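Local structure of putative secreted cellulose binding protein (Streptomyces coelicolor, 4OY7) at residues W107-G112 against G147-D152; H1-M6 against Y45-V50; P101-N106 against G153-W158. The protein uses a bound copper ion to cleave cellulose chains oxidatively, this chain being the lytic polysaccharide monooxygenase (AA10) domain of a longer protein. All coordinates share one frame; numbering follows the deposited sequence.

In the fold
The chain starts at the metal. Interaction 2 brings residues 1-6 up to 45-50 and closes a loop of 38 residues, more than half of them helical. Well after it has closed, interaction 3 opens on strand 99-105 and pairs it with strand 155-161, spanning 46 residues. Interaction 1 nests inside that span: 107-112 follows directly on 101-106, and 147-152 runs straight into 153-158, so the same long excursion of the chain is closed twice. None of the three cross. Interactions 1 and 2 meet at the copper, which each supplies with a histidine, while interactions 2 and 3 share the sheet in which strands 4-6 and 99-105 are neighbours.

Interaction 1: residues W107-G112 against G147-D152; sequences WAAHPG and GSPGTD. With CU (copper (II) ion), chain I.
Trp-107 lays its six-membered ring over the backbone of Gly-150: Gly-150 CA sits 4.1 Å from the ring centroid and 19° off the normal, a CH-pi contact on one face. Gly-150 O lies over the same face, with Trp-107 CZ3 3.5 Å from it. The CB of Trp-107 points away from the 147-152 loop, but CG is anti to the backbone N (chi1 -168°), and this swings the indole back across the glycine. At the far end of the benzo ring Asp-152 OD1 approaches obliquely, 3.9 Å from Trp-107 CZ3. Further along, Ala-109 CB meets Pro-149 CG tip to tip at 3.8 Å, a small apolar patch beside the aromatic one.

The surface offered to Trp-107 is a type II beta turn from Ser-148 to Thr-151, with proline and glycine at its two central positions; the positive phi of Gly-150 (76°) favours glycine. Ser-148 O takes two donors from one residue, Thr-151 N at 3.2 Å and Thr-151 OG1 at 2.6 Å, the hydroxyl lying in the carbonyl plane on a lone pair. That double grip holds the turn closed while the glycine backbone faces the indole.

Three residues after the tryptophan, His-110 NE2 binds the copper at 2.4 Å, and a water stands 1.8 Å from the same ion. The contact is therefore part of the surface beside the active-site metal, probably the face offered to cellulose, as in related monooxygenases. No helix belongs to either segment: 107-112 leads from strand 99-105 of the four-stranded sheet into strand 112-119 of the other sheet, and 147-152 links strand 145-146 to strand 155-161.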
loop_
_atom_site.group_PDB
_atom_site.type_symbol
_atom_site.label_atom_id
_atom_site.label_comp_id
_atom_site.label_asym_id
_atom_site.label_seq_id
_atom_site.Cartn_x
_atom_site.Cartn_y
_atom_site.Cartn_z
ATOM N N TRP A 107 8.237 7.537 7.305
ATOM C CA TRP A 107 9.618 7.121 7.550
ATOM C C TRP A 107 10.606 8.204 7.087
ATOM O O TRP A 107 11.581 8.483 7.781
ATOM C CB TRP A 107 9.919 5.749 6.908
ATOM C CG TRP A 107 11.228 5.165 7.395
ATOM C CD1 TRP A 107 12.387 5.035 6.673
ATOM C CD2 TRP A 107 11.530 4.689 8.718
ATOM N NE1 TRP A 107 13.372 4.475 7.458
ATOM C CE2 TRP A 107 12.882 4.281 8.722
ATOM C CE3 TRP A 107 10.787 4.575 9.910
ATOM C CZ2 TRP A 107 13.512 3.759 9.870
ATOM C CZ3 TRP A 107 11.418 4.074 11.048
ATOM C CH2 TRP A 107 12.765 3.660 11.015
ATOM N N ALA A 108 10.368 8.790 5.913
ATOM C CA ALA A 108 10.911 10.121 5.604
ATOM C C ALA A 108 9.761 10.955 5.105
ATOM O O ALA A 108 8.976 10.496 4.307
ATOM C CB ALA A 108 12.054 10.073 4.597
ATOM N N ALA A 109 9.633 12.163 5.630
ATOM C CA ALA A 109 8.471 12.994 5.364
ATOM C C ALA A 109 8.709 13.883 4.144
ATOM O O ALA A 109 9.832 14.328 3.879
ATOM C CB ALA A 109 8.170 13.864 6.571
ATOM N N HIS A 110 7.617 14.202 3.465
ATOM C CA HIS A 110 7.652 15.019 2.268
ATOM C C HIS A 110 6.314 15.737 2.112
ATOM O O HIS A 110 5.272 15.172 2.444
ATOM C CB HIS A 110 7.860 14.154 1.015
ATOM C CG HIS A 110 9.062 13.264 1.060
ATOM N ND1 HIS A 110 10.355 13.743 0.992
ATOM C CD2 HIS A 110 9.165 11.919 1.154
ATOM C CE1 HIS A 110 11.202 12.734 1.038
ATOM N NE2 HIS A 110 10.508 11.619 1.172
ATOM N N PRO A 111 6.330 16.949 1.528
ATOM C CA PRO A 111 5.078 17.594 1.157
ATOM C C PRO A 111 4.425 16.950 -0.104
ATOM O O PRO A 111 5.113 16.412 -0.956
ATOM C CB PRO A 111 5.517 19.022 0.858
ATOM C CG PRO A 111 6.896 18.865 0.305
ATOM C CD PRO A 111 7.503 17.714 1.074
ATOM N N GLY A 112 3.094 16.971 -0.190
ATOM C CA GLY A 112 2.386 16.399 -1.339
ATOM C C GLY A 112 1.000 15.872 -1.016
ATOM O O GLY A 112 0.450 16.139 0.079
ATOM N N GLY A 147 4.008 11.433 15.579
ATOM C CA GLY A 147 5.323 10.792 15.644
ATOM C C GLY A 147 6.290 11.461 14.682
ATOM O O GLY A 147 5.906 11.906 13.595
ATOM N N SER A 148 7.545 11.575 15.102
ATOM C CA SER A 148 8.555 12.214 14.279
ATOM C C SER A 148 8.901 11.337 13.077
ATOM O O SER A 148 8.874 10.105 13.172
ATOM C CB SER A 148 9.808 12.498 15.106
ATOM O OG SER A 148 9.530 13.446 16.122
ATOM N N PRO A 149 9.241 11.965 11.941
ATOM C CA PRO A 149 9.693 11.173 10.815
ATOM C C PRO A 149 10.864 10.281 11.182
ATOM O O PRO A 149 11.719 10.671 11.983
ATOM C CB PRO A 149 10.117 12.224 9.786
ATOM C CG PRO A 149 9.328 13.437 10.133
ATOM C CD PRO A 149 9.170 13.401 11.618
ATOM N N GLY A 150 10.886 9.078 10.634
ATOM C CA GLY A 150 11.972 8.142 10.871
ATOM C C GLY A 150 11.966 7.446 12.223
ATOM O O GLY A 150 12.944 6.803 12.584
ATOM N N THR A 151 10.880 7.587 12.977
ATOM C CA THR A 151 10.698 6.863 14.247
ATOM C C THR A 151 9.665 5.762 14.070
ATOM O O THR A 151 8.737 5.885 13.254
ATOM C CB THR A 151 10.263 7.800 15.393
ATOM O OG1 THR A 151 8.979 8.369 15.119
ATOM C CG2 THR A 151 11.278 8.933 15.578
ATOM N N ASP A 152 9.830 4.663 14.804
ATOM C CA ASP A 152 8.933 3.528 14.679
ATOM C C ASP A 152 7.516 3.958 15.031
ATOM O O ASP A 152 7.309 4.587 16.059
ATOM C CB ASP A 152 9.350 2.394 15.626
ATOM C CG ASP A 152 10.587 1.640 15.149
ATOM O OD1 ASP A 152 10.833 1.558 13.915
ATOM O OD2 ASP A 152 11.296 1.101 16.036
HETATM CU CU CU I . 11.409 9.415 1.133
HETATM O O HOH W 1 12.324 9.952 -0.305
#

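Interaction 2: residues H1-M6 against Y45-V50; sequences HGVAMM and YNWFAV. With CU (copper (II) ion), chain I.
The histidine brace, the copper site of lytic polysaccharide monooxygenases, begins at the first residue of the chain, and the 45-50 loop packs against it. His-1 binds the copper twice, through its amino N at 2.2 Å and through ND1 at 2.2 Å; with CG beside the backbone N (chi1 -79°), both atoms can reach one metal. His-110 completes the brace.

The ring edge beyond the metal is apolar ground. His-1 CD2 lies 3.6 Å from Phe-48 CD1, which comes in at the imidazole edge, near its plane; the two rings meet rim to rim with planes at 48°, neither over the other. Ala-49 CB adds a contact at 3.9 Å to His-1 CD2. Behind the rings the backbones touch through one weak hydrogen bond, Gly-2 N to Phe-48 O, 2.9 Å long but strongly bent. The loop holds its shape by a type I beta turn from Asn-46 to Ala-49.

Deeper in, Val-3 divides its two methyls. CG2, in the crowded position between backbone N and carbonyl carbon, meets the edge of the indole, 3.5 Å from Trp-47 CE3, while CG1 reaches Val-50 CG2 at 4.0 Å. Phe-48 CD2 sits over one face of the Trp-47 ring, toward its rim, and the Phe-48 ring stacks on Trp-107. Phe-185 also meets the His-1 ring.

The division of labour on His-1 is chemical: its nitrogens N and ND1 go to the copper, while carbon edges border its CD2 side, so the loop probably steadies the ring's rotation without competing for the metal. The terminal amine, giving its lone pair to the ion, is likely to be uncharged.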
loop_
_atom_site.group_PDB
_atom_site.type_symbol
_atom_site.label_atom_id
_atom_site.label_comp_id
_atom_site.label_asym_id
_atom_site.label_seq_id
_atom_site.Cartn_x
_atom_site.Cartn_y
_atom_site.Cartn_z
ATOM N N HIS A 1 9.589 8.479 2.036
ATOM C CA HIS A 1 9.572 7.016 2.309
ATOM C C HIS A 1 8.409 6.689 3.200
ATOM O O HIS A 1 8.295 7.219 4.332
ATOM C CB HIS A 1 10.890 6.540 2.915
ATOM C CG HIS A 1 11.976 6.369 1.902
ATOM N ND1 HIS A 1 12.299 7.353 0.996
ATOM C CD2 HIS A 1 12.814 5.336 1.649
ATOM C CE1 HIS A 1 13.300 6.944 0.237
ATOM N NE2 HIS A 1 13.638 5.729 0.616
ATOM N N GLY A 2 7.551 5.815 2.679
ATOM C CA GLY A 2 6.399 5.315 3.397
ATOM C C GLY A 2 5.411 4.637 2.467
ATOM O O GLY A 2 5.334 4.964 1.276
ATOM N N VAL A 3 4.682 3.692 3.049
ATOM C CA VAL A 3 3.487 3.108 2.486
ATOM C C VAL A 3 2.417 3.085 3.599
ATOM O O VAL A 3 2.707 3.425 4.761
ATOM C CB VAL A 3 3.738 1.681 1.966
ATOM C CG1 VAL A 3 4.640 1.704 0.727
ATOM C CG2 VAL A 3 4.273 0.775 3.073
ATOM N N ALA A 4 1.193 2.701 3.239
ATOM C CA ALA A 4 0.099 2.706 4.149
ATOM C C ALA A 4 0.366 1.742 5.318
ATOM O O ALA A 4 0.866 0.624 5.115
ATOM C CB ALA A 4 -1.184 2.319 3.447
ATOM N N MET A 5 0.050 2.207 6.535
ATOM C CA MET A 5 0.123 1.359 7.720
ATOM C C MET A 5 -1.238 0.875 8.238
ATOM O O MET A 5 -1.331 -0.182 8.867
ATOM C CB MET A 5 0.866 2.096 8.846
ATOM C CG MET A 5 2.302 2.473 8.489
ATOM S SD MET A 5 3.014 3.639 9.671
ATOM C CE MET A 5 3.081 2.506 11.039
ATOM N N MET A 6 -2.297 1.638 7.970
ATOM C CA MET A 6 -3.652 1.305 8.411
ATOM C C MET A 6 -4.621 1.910 7.393
ATOM O O MET A 6 -4.645 3.139 7.270
ATOM C CB MET A 6 -3.946 1.941 9.780
ATOM C CG MET A 6 -3.337 1.221 10.973
ATOM S SD MET A 6 -4.178 1.519 12.559
ATOM C CE MET A 6 -5.796 0.867 12.197
ATOM N N TYR A 45 12.913 -5.290 4.939
ATOM C CA TYR A 45 13.696 -4.329 5.706
ATOM C C TYR A 45 13.418 -2.925 5.189
ATOM O O TYR A 45 13.482 -1.967 5.949
ATOM C CB TYR A 45 15.178 -4.630 5.625
ATOM C CG TYR A 45 15.565 -5.903 6.340
ATOM C CD1 TYR A 45 15.294 -6.087 7.699
ATOM C CD2 TYR A 45 16.227 -6.915 5.663
ATOM C CE1 TYR A 45 15.698 -7.255 8.353
ATOM C CE2 TYR A 45 16.597 -8.089 6.299
ATOM C CZ TYR A 45 16.344 -8.249 7.639
ATOM O OH TYR A 45 16.726 -9.431 8.253
ATOM N N ASN A 46 13.105 -2.823 3.898
ATOM C CA ASN A 46 12.793 -1.529 3.252
ATOM C C ASN A 46 11.353 -1.449 2.795
ATOM O O ASN A 46 11.073 -0.946 1.740
ATOM C CB ASN A 46 13.707 -1.327 2.047
ATOM C CG ASN A 46 15.154 -1.146 2.449
ATOM O OD1 ASN A 46 15.563 -0.053 2.894
ATOM N ND2 ASN A 46 15.946 -2.183 2.261
ATOM N N TRP A 47 10.448 -1.936 3.631
ATOM C CA TRP A 47 9.024 -1.998 3.306
ATOM C C TRP A 47 8.367 -0.673 2.870
ATOM O O TRP A 47 7.374 -0.675 2.127
ATOM C CB TRP A 47 8.284 -2.580 4.518
ATOM C CG TRP A 47 8.436 -1.802 5.799
ATOM C CD1 TRP A 47 9.366 -1.995 6.775
ATOM C CD2 TRP A 47 7.620 -0.699 6.246
ATOM N NE1 TRP A 47 9.181 -1.098 7.796
ATOM C CE2 TRP A 47 8.109 -0.300 7.496
ATOM C CE3 TRP A 47 6.533 0.000 5.691
ATOM C CZ2 TRP A 47 7.552 0.762 8.211
ATOM C CZ3 TRP A 47 5.963 1.028 6.423
ATOM C CH2 TRP A 47 6.485 1.403 7.666
ATOM N N PHE A 48 8.979 0.428 3.285
ATOM C CA PHE A 48 8.532 1.789 3.008
ATOM C C PHE A 48 9.054 2.363 1.691
ATOM O O PHE A 48 8.666 3.466 1.314
ATOM C CB PHE A 48 8.999 2.687 4.168
ATOM C CG PHE A 48 10.420 2.399 4.607
ATOM C CD1 PHE A 48 11.500 2.716 3.784
ATOM C CD2 PHE A 48 10.680 1.768 5.827
ATOM C CE1 PHE A 48 12.806 2.432 4.157
ATOM C CE2 PHE A 48 11.985 1.495 6.206
ATOM C CZ PHE A 48 13.039 1.819 5.370
ATOM N N ALA A 49 9.919 1.644 0.987
ATOM C CA ALA A 49 10.678 2.239 -0.101
ATOM C C ALA A 49 10.137 1.873 -1.479
ATOM O O ALA A 49 10.879 1.796 -2.451
ATOM C CB ALA A 49 12.164 1.878 0.043
ATOM N N VAL A 50 8.812 1.699 -1.566
ATOM C CA VAL A 50 8.172 1.339 -2.828
ATOM C C VAL A 50 7.969 2.616 -3.663
ATOM O O VAL A 50 6.902 3.237 -3.637
ATOM C CB VAL A 50 6.835 0.608 -2.614
ATOM C CG1 VAL A 50 6.388 0.018 -3.936
ATOM C CG2 VAL A 50 7.002 -0.524 -1.616
HETATM CU CU CU I . 11.409 9.415 1.133
HETATM O O HOH W 1 12.324 9.952 -0.305
#

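Interaction 3: residues P101-N106 against G153-W158; sequences PVEYSN and GGHYYW
Strands 101-105 and 155-158 form an antiparallel pair within the immunoglobulin-like beta sandwich of the monooxygenase domain, and their backbones bond at alternate residues. Val-102 N gives to Trp-158 O at 2.7 Å, nearly along the C=O axis; the return bond, Trp-158 N to Val-102 O, is longer at 3.2 Å, its donor above the carbonyl plane. In the next hydrogen-bonded pair the roles swap: Tyr-104 N to Tyr-156 O, 3.0 Å, has its donor above the carbonyl plane, while Tyr-156 N to Tyr-104 O, 2.7 Å, runs nearly along the C=O axis but is bent to 136° at the hydrogen. Just past the end of strand 101-105, and just before 155-158 begins, Asn-106 N makes a weak bond to Gly-154 O, which also accepts from a water at 2.7 Å; that water is hydrogen-bonded to Ser-105 OG as well. Ser-105 O, by contrast, is buried at the edge of the Tyr-156 ring with no partner in the model.

The polar ends of the buried side chains find partners beyond the two strands: Tyr-156 OH bonds His-110 N beside the copper site, Trp-158 NE1 bonds Gln-138, and Asn-106 ND2 reaches Gln-145 and Gly-147.

On the face bearing Glu-103, the carboxylate lies flat on His-155, planes 2° apart, with OE1 3.3 Å above the centre of the ring. It is a stack, not a hydrogen bond, and it would probably favour a protonated imidazole. His-155 ND1 donates in the ring plane to Gly-153 O at 2.8 Å, which fixes the ring's rotation. An alanine here would remove both the ring and its N-H, and would probably loosen the Glu-103 carboxylate and the backbone at Gly-153.

On the other face, Val-102 CG1 presses over the indole, 3.8 Å from the centroid of the Trp-158 six-membered ring.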
loop_
_atom_site.group_PDB
_atom_site.type_symbol
_atom_site.label_atom_id
_atom_site.label_comp_id
_atom_site.label_asym_id
_atom_site.label_seq_id
_atom_site.Cartn_x
_atom_site.Cartn_y
_atom_site.Cartn_z
ATOM N N PRO A 101 -9.912 5.631 10.510
ATOM C CA PRO A 101 -8.684 6.426 10.607
ATOM C C PRO A 101 -7.578 5.790 9.771
ATOM O O PRO A 101 -7.154 4.673 10.072
ATOM C CB PRO A 101 -8.328 6.350 12.090
ATOM C CG PRO A 101 -8.946 5.079 12.576
ATOM C CD PRO A 101 -10.162 4.827 11.720
ATOM N N VAL A 102 -7.063 6.519 8.800
ATOM C CA VAL A 102 -6.000 6.026 7.906
ATOM C C VAL A 102 -4.648 6.502 8.444
ATOM O O VAL A 102 -4.568 7.606 8.970
ATOM C CB VAL A 102 -6.209 6.529 6.457
ATOM C CG1 VAL A 102 -5.002 6.204 5.560
ATOM C CG2 VAL A 102 -7.498 5.962 5.864
ATOM N N GLU A 103 -3.631 5.629 8.368
ATOM C CA GLU A 103 -2.262 5.922 8.811
ATOM C C GLU A 103 -1.320 5.585 7.691
ATOM O O GLU A 103 -1.487 4.536 7.075
ATOM C CB GLU A 103 -1.905 5.097 10.062
ATOM C CG GLU A 103 -2.786 5.505 11.226
ATOM C CD GLU A 103 -2.309 5.086 12.620
ATOM O OE1 GLU A 103 -1.195 4.577 12.806
ATOM O OE2 GLU A 103 -3.079 5.271 13.564
ATOM N N TYR A 104 -0.424 6.509 7.350
ATOM C CA TYR A 104 0.555 6.282 6.302
ATOM C C TYR A 104 1.931 6.616 6.847
ATOM O O TYR A 104 2.097 7.654 7.493
ATOM C CB TYR A 104 0.223 7.135 5.080
ATOM C CG TYR A 104 0.924 6.747 3.795
ATOM C CD1 TYR A 104 2.278 7.027 3.619
ATOM C CD2 TYR A 104 0.239 6.159 2.739
ATOM C CE1 TYR A 104 2.935 6.687 2.459
ATOM C CE2 TYR A 104 0.877 5.850 1.567
ATOM C CZ TYR A 104 2.234 6.100 1.435
ATOM O OH TYR A 104 2.882 5.781 0.269
ATOM N N SER A 105 2.899 5.711 6.676
ATOM C CA SER A 105 4.217 5.893 7.267
ATOM C C SER A 105 4.862 7.207 6.876
ATOM O O SER A 105 4.834 7.580 5.737
ATOM C CB SER A 105 5.148 4.750 6.847
ATOM O OG SER A 105 6.487 4.993 7.240
ATOM N N ASN A 106 5.477 7.885 7.854
ATOM C CA ASN A 106 6.332 9.046 7.557
ATOM C C ASN A 106 7.804 8.707 7.786
ATOM O O ASN A 106 8.534 9.480 8.404
ATOM C CB ASN A 106 5.934 10.278 8.381
ATOM C CG ASN A 106 6.123 10.080 9.860
ATOM O OD1 ASN A 106 6.450 8.983 10.304
ATOM N ND2 ASN A 106 5.885 11.126 10.636
ATOM N N GLY A 153 6.555 3.636 14.175
ATOM C CA GLY A 153 5.151 3.984 14.422
ATOM C C GLY A 153 4.727 5.357 13.906
ATOM O O GLY A 153 3.544 5.696 13.953
ATOM N N GLY A 154 5.674 6.136 13.391
ATOM C CA GLY A 154 5.368 7.480 12.914
ATOM C C GLY A 154 4.509 7.444 11.677
ATOM O O GLY A 154 4.665 6.558 10.821
ATOM N N HIS A 155 3.568 8.384 11.576
ATOM C CA HIS A 155 2.676 8.372 10.426
ATOM C C HIS A 155 1.940 9.683 10.192
ATOM O O HIS A 155 1.686 10.481 11.118
ATOM C CB HIS A 155 1.638 7.265 10.592
ATOM C CG HIS A 155 0.825 7.416 11.830
ATOM N ND1 HIS A 155 1.276 7.019 13.070
ATOM C CD2 HIS A 155 -0.392 7.975 12.032
ATOM C CE1 HIS A 155 0.367 7.320 13.980
ATOM N NE2 HIS A 155 -0.665 7.878 13.371
ATOM N N TYR A 156 1.608 9.877 8.926
ATOM C CA TYR A 156 0.531 10.778 8.519
ATOM C C TYR A 156 -0.796 10.135 8.905
ATOM O O TYR A 156 -0.891 8.924 9.037
ATOM C CB TYR A 156 0.578 10.996 7.010
ATOM C CG TYR A 156 1.832 11.681 6.504
ATOM C CD1 TYR A 156 1.926 13.075 6.445
ATOM C CD2 TYR A 156 2.921 10.938 6.058
ATOM C CE1 TYR A 156 3.068 13.686 5.962
ATOM C CE2 TYR A 156 4.067 11.549 5.573
ATOM C CZ TYR A 156 4.125 12.918 5.511
ATOM O OH TYR A 156 5.270 13.500 5.044
ATOM N N TYR A 157 -1.816 10.945 9.126
ATOM C CA TYR A 157 -3.101 10.468 9.551
ATOM C C TYR A 157 -4.188 11.360 8.939
ATOM O O TYR A 157 -4.052 12.599 8.849
ATOM C CB TYR A 157 -3.246 10.391 11.100
ATOM C CG TYR A 157 -3.222 11.689 11.855
ATOM C CD1 TYR A 157 -4.385 12.407 12.071
ATOM C CD2 TYR A 157 -2.050 12.189 12.396
ATOM C CE1 TYR A 157 -4.381 13.585 12.792
ATOM C CE2 TYR A 157 -2.042 13.369 13.126
ATOM C CZ TYR A 157 -3.208 14.064 13.314
ATOM O OH TYR A 157 -3.204 15.255 14.011
ATOM N N TRP A 158 -5.266 10.693 8.548
ATOM C CA TRP A 158 -6.488 11.315 8.035
ATOM C C TRP A 158 -7.657 10.345 8.110
ATOM O O TRP A 158 -7.467 9.168 8.385
ATOM C CB TRP A 158 -6.311 11.808 6.608
ATOM C CG TRP A 158 -6.111 10.771 5.533
ATOM C CD1 TRP A 158 -7.095 10.153 4.803
ATOM C CD2 TRP A 158 -4.862 10.255 5.033
ATOM N NE1 TRP A 158 -6.537 9.297 3.874
ATOM C CE2 TRP A 158 -5.173 9.346 3.989
ATOM C CE3 TRP A 158 -3.505 10.508 5.344
ATOM C CZ2 TRP A 158 -4.196 8.675 3.270
ATOM C CZ3 TRP A 158 -2.520 9.839 4.625
ATOM C CH2 TRP A 158 -2.874 8.933 3.587
HETATM O O HOH W 2 6.704 4.945 10.006
#